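Local coordinates for methyltransferase (Streptomyces regensis, PDB 5N5D), which catalyses S-adenosylmethionine-dependent O-methylation in the biosynthesis of the pyrrolobenzodiazepine tomaymycin, at the interface of chains A and B. Numbering follows the deposited sequence. Chains: chain A/B, Methyltransferase.

Contact 1: the interface of chains A and B. Residues chain A 204-206, 221, 223; chain B 51-52, 55, 59.
B:Leu55, from helix 47-60, lies at the apolar centre of this helix-on-sheet contact, its two methyls shared between strands 203-211 and 217-224 of chain A. CD1 rests against the methyl CG2 of A:Thr206 at 3.8 Å and also faces the carbonyl O of A:Leu221. The other branch, CD2, slides past A:Thr204, meeting its methyl CG2 at 3.7 Å, and touches CB of A:Leu223. One turn further along the helix, B:Leu59 divides its branches in the same manner. Its CD1 meets CD2 of A:Leu221 tip to tip at 4.0 Å, while its CD2 presses on CD1 of A:Leu223 at 3.4 Å, tighter than an ordinary methyl contact. At the other end, CG2 of A:Thr206 sits over CA and CB of B:Leu52.

Outward from these leucines, the aliphatic part of B:Lys51 runs alongside A:Thr206 in the opposite direction, its CG 3.6 Å from the threonine CB. Bends at chi2 and chi4 then turn the terminal amine NZ back onto the strand. A:Thr204 faces both environments: with OG1 anti to the backbone N (chi1 -176°), the hydroxyl points to the lysine and CG2 is left for B:Leu55. OG1 accepts a hydrogen bond from B:Lys51 NZ at 2.8 Å. B:Lys51 NZ also donates a hydrogen bond to the backbone O of A:Ala205 at 2.9 Å, at a C=O...N angle of 135°, the donor tilted 26° from the carbonyl plane. A methionine in place of B:Lys51 would probably leave this hydroxyl and this carbonyl without their shared donor at the rim. Lower on the same side chain, CG of B:Lys51 lies 3.4 Å from that O of A:Ala205.

Contact 2: the interface of chains A and B. Residues chain A 22, 48-49, 51-52; chain B 205-208.
This two-fold related helix-against-strand interface, in which A:Pro48, A:Lys51 and A:Leu52 meet B:Thr206 and B:Ile208, ties the start of helix 47-60 to strand 203-211 of the other subunit and is likely to help hold a homodimer together. B:Thr206 is the residue around which the patch is organised. Its hydroxyl OG1, anti to the backbone N (chi1 -167°), donates a hydrogen bond to the carbonyl O of A:Pro48 at 2.8 Å. The approach is from the flank of the carbonyl, with a C=O...O angle of 108°, and moderately tilted from its plane. Because the acceptor belongs to the first turn of the helix, the bond is likely to tie that turn to the strand, and it uses no side chain of chain A. CB of A:Pro48 also packs beside the threonine hydroxyl, 3.5 Å from OG1 of B:Thr206, and on the backbone O of B:Ser207 at 3.6 Å, bringing the proline close to the strand.

The methyl CG2 of the same threonine turns instead to A:Leu52, and the methylenes and NZ of A:Lys51 meet B:Thr206 and the O of B:Ala205; these are the two-fold twins of pairs in contact 1. Beyond the threonine methyl, A:Leu52 and B:Ile208 cross at about a right angle, CD2 of the leucine lying 4.0 Å from CG1 of the isoleucine and 4.1 Å from its CD1. That CD1 of B:Ile208 reaches on to the O of A:Pro48 at 3.8 Å, flanking with apolar carbon the carbonyl that the threonine grips.

Contact 1: the interface of chains A and B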
loop_
_atom_site.group_PDB
_atom_site.type_symbol
_atom_site.label_atom_id
_atom_site.label_comp_id
_atom_site.label_asym_id
_atom_site.label_seq_id
_atom_site.Cartn_x
_atom_site.Cartn_y
_atom_site.Cartn_z
ATOM N N THR A 204 -9.497 8.532 7.524
ATOM C CA THR A 204 -10.088 7.429 6.785
ATOM C C THR A 204 -8.989 6.425 6.471
ATOM O O THR A 204 -7.847 6.814 6.216
ATOM C CB THR A 204 -10.792 7.948 5.520
ATOM O OG1 THR A 204 -11.460 6.875 4.849
ATOM C CG2 THR A 204 -9.820 8.639 4.584
ATOM N N ALA A 205 -9.317 5.133 6.530
ATOM C CA ALA A 205 -8.265 4.129 6.601
ATOM C C ALA A 205 -8.688 2.809 5.971
ATOM O O ALA A 205 -9.857 2.578 5.652
ATOM C CB ALA A 205 -7.839 3.896 8.053
ATOM N N THR A 206 -7.693 1.948 5.774
ATOM C CA THR A 206 -7.916 0.560 5.405
ATOM C C THR A 206 -6.824 -0.280 6.050
ATOM O O THR A 206 -5.754 0.223 6.401
ATOM C CB THR A 206 -7.933 0.367 3.879
ATOM O OG1 THR A 206 -8.475 -0.916 3.562
ATOM C CG2 THR A 206 -6.523 0.473 3.284
ATOM N N LEU A 221 -3.321 1.585 6.931
ATOM C CA LEU A 221 -2.951 2.835 6.286
ATOM C C LEU A 221 -4.098 3.811 6.476
ATOM O O LEU A 221 -5.229 3.531 6.064
ATOM C CB LEU A 221 -2.644 2.632 4.803
ATOM C CG LEU A 221 -2.045 3.854 4.103
ATOM C CD1 LEU A 221 -1.202 3.416 2.921
ATOM C CD2 LEU A 221 -3.127 4.828 3.643
ATOM N N LEU A 223 -5.372 8.002 6.255
ATOM C CA LEU A 223 -5.197 9.334 5.698
ATOM C C LEU A 223 -5.952 10.318 6.578
ATOM O O LEU A 223 -7.160 10.159 6.798
ATOM C CB LEU A 223 -5.721 9.397 4.267
ATOM C CG LEU A 223 -5.686 10.769 3.590
ATOM C CD1 LEU A 223 -4.260 11.218 3.354
ATOM C CD2 LEU A 223 -6.460 10.710 2.280
ATOM N N LYS B 51 -10.579 0.379 -1.022
ATOM C CA LYS B 51 -10.284 1.504 -0.145
ATOM C C LYS B 51 -8.816 1.896 -0.257
ATOM O O LYS B 51 -8.483 3.086 -0.268
ATOM C CB LYS B 51 -10.661 1.148 1.297
ATOM C CG LYS B 51 -10.529 2.300 2.294
ATOM C CD LYS B 51 -11.576 3.377 2.080
ATOM C CE LYS B 51 -11.480 4.495 3.125
ATOM N NZ LYS B 51 -11.974 4.121 4.487
ATOM N N LEU B 52 -7.924 0.910 -0.384
ATOM C CA LEU B 52 -6.508 1.223 -0.548
ATOM C C LEU B 52 -6.267 2.007 -1.834
ATOM O O LEU B 52 -5.522 2.994 -1.838
ATOM C CB LEU B 52 -5.671 -0.055 -0.533
ATOM C CG LEU B 52 -4.157 0.167 -0.683
ATOM C CD1 LEU B 52 -3.614 1.107 0.384
ATOM C CD2 LEU B 52 -3.401 -1.148 -0.639
ATOM N N LEU B 55 -7.282 5.519 -1.220
ATOM C CA LEU B 55 -6.349 6.255 -0.375
ATOM C C LEU B 55 -5.061 6.585 -1.119
ATOM O O LEU B 55 -4.506 7.675 -0.949
ATOM C CB LEU B 55 -6.059 5.454 0.892
ATOM C CG LEU B 55 -7.276 5.267 1.801
ATOM C CD1 LEU B 55 -6.966 4.271 2.898
ATOM C CD2 LEU B 55 -7.718 6.589 2.400
ATOM N N LEU B 59 -3.688 10.302 -1.518
ATOM C CA LEU B 59 -2.355 10.628 -1.018
ATOM C C LEU B 59 -1.506 11.284 -2.095
ATOM O O LEU B 59 -0.710 12.186 -1.807
ATOM C CB LEU B 59 -1.663 9.363 -0.515
ATOM C CG LEU B 59 -2.076 8.911 0.876
ATOM C CD1 LEU B 59 -1.613 7.483 1.105
ATOM C CD2 LEU B 59 -1.488 9.849 1.910
#

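Contact 2: the interface of chains A and B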
loop_
_atom_site.group_PDB
_atom_site.type_symbol
_atom_site.label_atom_id
_atom_site.label_comp_id
_atom_site.label_asym_id
_atom_site.label_seq_id
_atom_site.Cartn_x
_atom_site.Cartn_y
_atom_site.Cartn_z
ATOM N N VAL A 22 13.816 -4.619 -5.574
ATOM C CA VAL A 22 14.306 -3.969 -4.362
ATOM C C VAL A 22 15.794 -4.241 -4.209
ATOM O O VAL A 22 16.210 -5.400 -4.089
ATOM C CB VAL A 22 13.546 -4.444 -3.116
ATOM C CG1 VAL A 22 13.968 -3.624 -1.896
ATOM C CG2 VAL A 22 12.046 -4.358 -3.342
ATOM N N PRO A 48 10.529 -5.698 0.660
ATOM C CA PRO A 48 9.379 -5.144 -0.079
ATOM C C PRO A 48 8.541 -4.196 0.760
ATOM O O PRO A 48 8.019 -3.201 0.237
ATOM C CB PRO A 48 8.587 -6.395 -0.486
ATOM C CG PRO A 48 9.575 -7.523 -0.436
ATOM C CD PRO A 48 10.500 -7.171 0.691
ATOM N N GLN A 49 8.412 -4.478 2.060
ATOM C CA GLN A 49 7.642 -3.619 2.961
ATOM C C GLN A 49 8.341 -2.289 3.216
ATOM O O GLN A 49 7.690 -1.234 3.258
ATOM C CB GLN A 49 7.418 -4.334 4.291
ATOM C CG GLN A 49 6.463 -5.496 4.245
ATOM C CD GLN A 49 6.468 -6.302 5.544
ATOM O OE1 GLN A 49 7.309 -6.089 6.426
ATOM N NE2 GLN A 49 5.535 -7.232 5.658
ATOM N N LYS A 51 10.424 -0.900 1.165
ATOM C CA LYS A 51 10.286 -0.177 -0.096
ATOM C C LYS A 51 8.899 0.445 -0.215
ATOM O O LYS A 51 8.754 1.575 -0.698
ATOM C CB LYS A 51 10.565 -1.122 -1.270
ATOM C CG LYS A 51 10.542 -0.467 -2.656
ATOM C CD LYS A 51 11.849 0.213 -2.987
ATOM C CE LYS A 51 11.844 0.843 -4.389
ATOM N NZ LYS A 51 12.215 -0.092 -5.500
ATOM N N LEU A 52 7.861 -0.264 0.231
ATOM C CA LEU A 52 6.525 0.317 0.189
ATOM C C LEU A 52 6.436 1.559 1.074
ATOM O O LEU A 52 5.863 2.573 0.667
ATOM C CB LEU A 52 5.478 -0.714 0.608
ATOM C CG LEU A 52 4.041 -0.175 0.594
ATOM C CD1 LEU A 52 3.659 0.405 -0.780
ATOM C CD2 LEU A 52 3.074 -1.267 1.002
ATOM N N ALA B 205 9.690 0.380 -7.814
ATOM C CA ALA B 205 8.484 -0.356 -7.469
ATOM C C ALA B 205 8.726 -1.355 -6.343
ATOM O O ALA B 205 9.861 -1.630 -5.938
ATOM C CB ALA B 205 7.931 -1.079 -8.700
ATOM N N THR B 206 7.616 -1.882 -5.834
ATOM C CA THR B 206 7.623 -2.988 -4.891
ATOM C C THR B 206 6.391 -3.842 -5.154
ATOM O O THR B 206 5.420 -3.396 -5.764
ATOM C CB THR B 206 7.649 -2.500 -3.433
ATOM O OG1 THR B 206 7.963 -3.596 -2.568
ATOM C CG2 THR B 206 6.306 -1.893 -3.021
ATOM N N SER B 207 6.447 -5.088 -4.707
ATOM C CA SER B 207 5.334 -6.013 -4.860
ATOM C C SER B 207 5.025 -6.625 -3.505
ATOM O O SER B 207 5.933 -7.016 -2.763
ATOM C CB SER B 207 5.623 -7.115 -5.895
ATOM O OG SER B 207 5.580 -6.602 -7.219
ATOM N N ILE B 208 3.736 -6.686 -3.188
ATOM C CA ILE B 208 3.242 -7.078 -1.875
ATOM C C ILE B 208 2.295 -8.255 -2.052
ATOM O O ILE B 208 1.359 -8.178 -2.856
ATOM C CB ILE B 208 2.519 -5.900 -1.195
ATOM C CG1 ILE B 208 3.470 -4.709 -1.024
ATOM C CG2 ILE B 208 1.895 -6.328 0.134
ATOM C CD1 ILE B 208 4.595 -4.935 -0.045
#

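Contact 1 and contact 2 lie about 18 Å apart, measured between the centres of their C-alpha atoms, and share helix 47-60 and strand 203-211 with the chains exchanged; contact 1 also takes in strand 217-224. B:Lys51, B:Leu52, A:Ala205 and A:Thr206 of contact 1 recur in contact 2 as A:Lys51, A:Leu52, B:Ala205 and B:Thr206, contact 1 following the helix further to its later leucines and contact 2 its beginning. Each subunit thus gives a helix and receives one, a reciprocal exchange expected to resist rocking of a probable dimer about either patch.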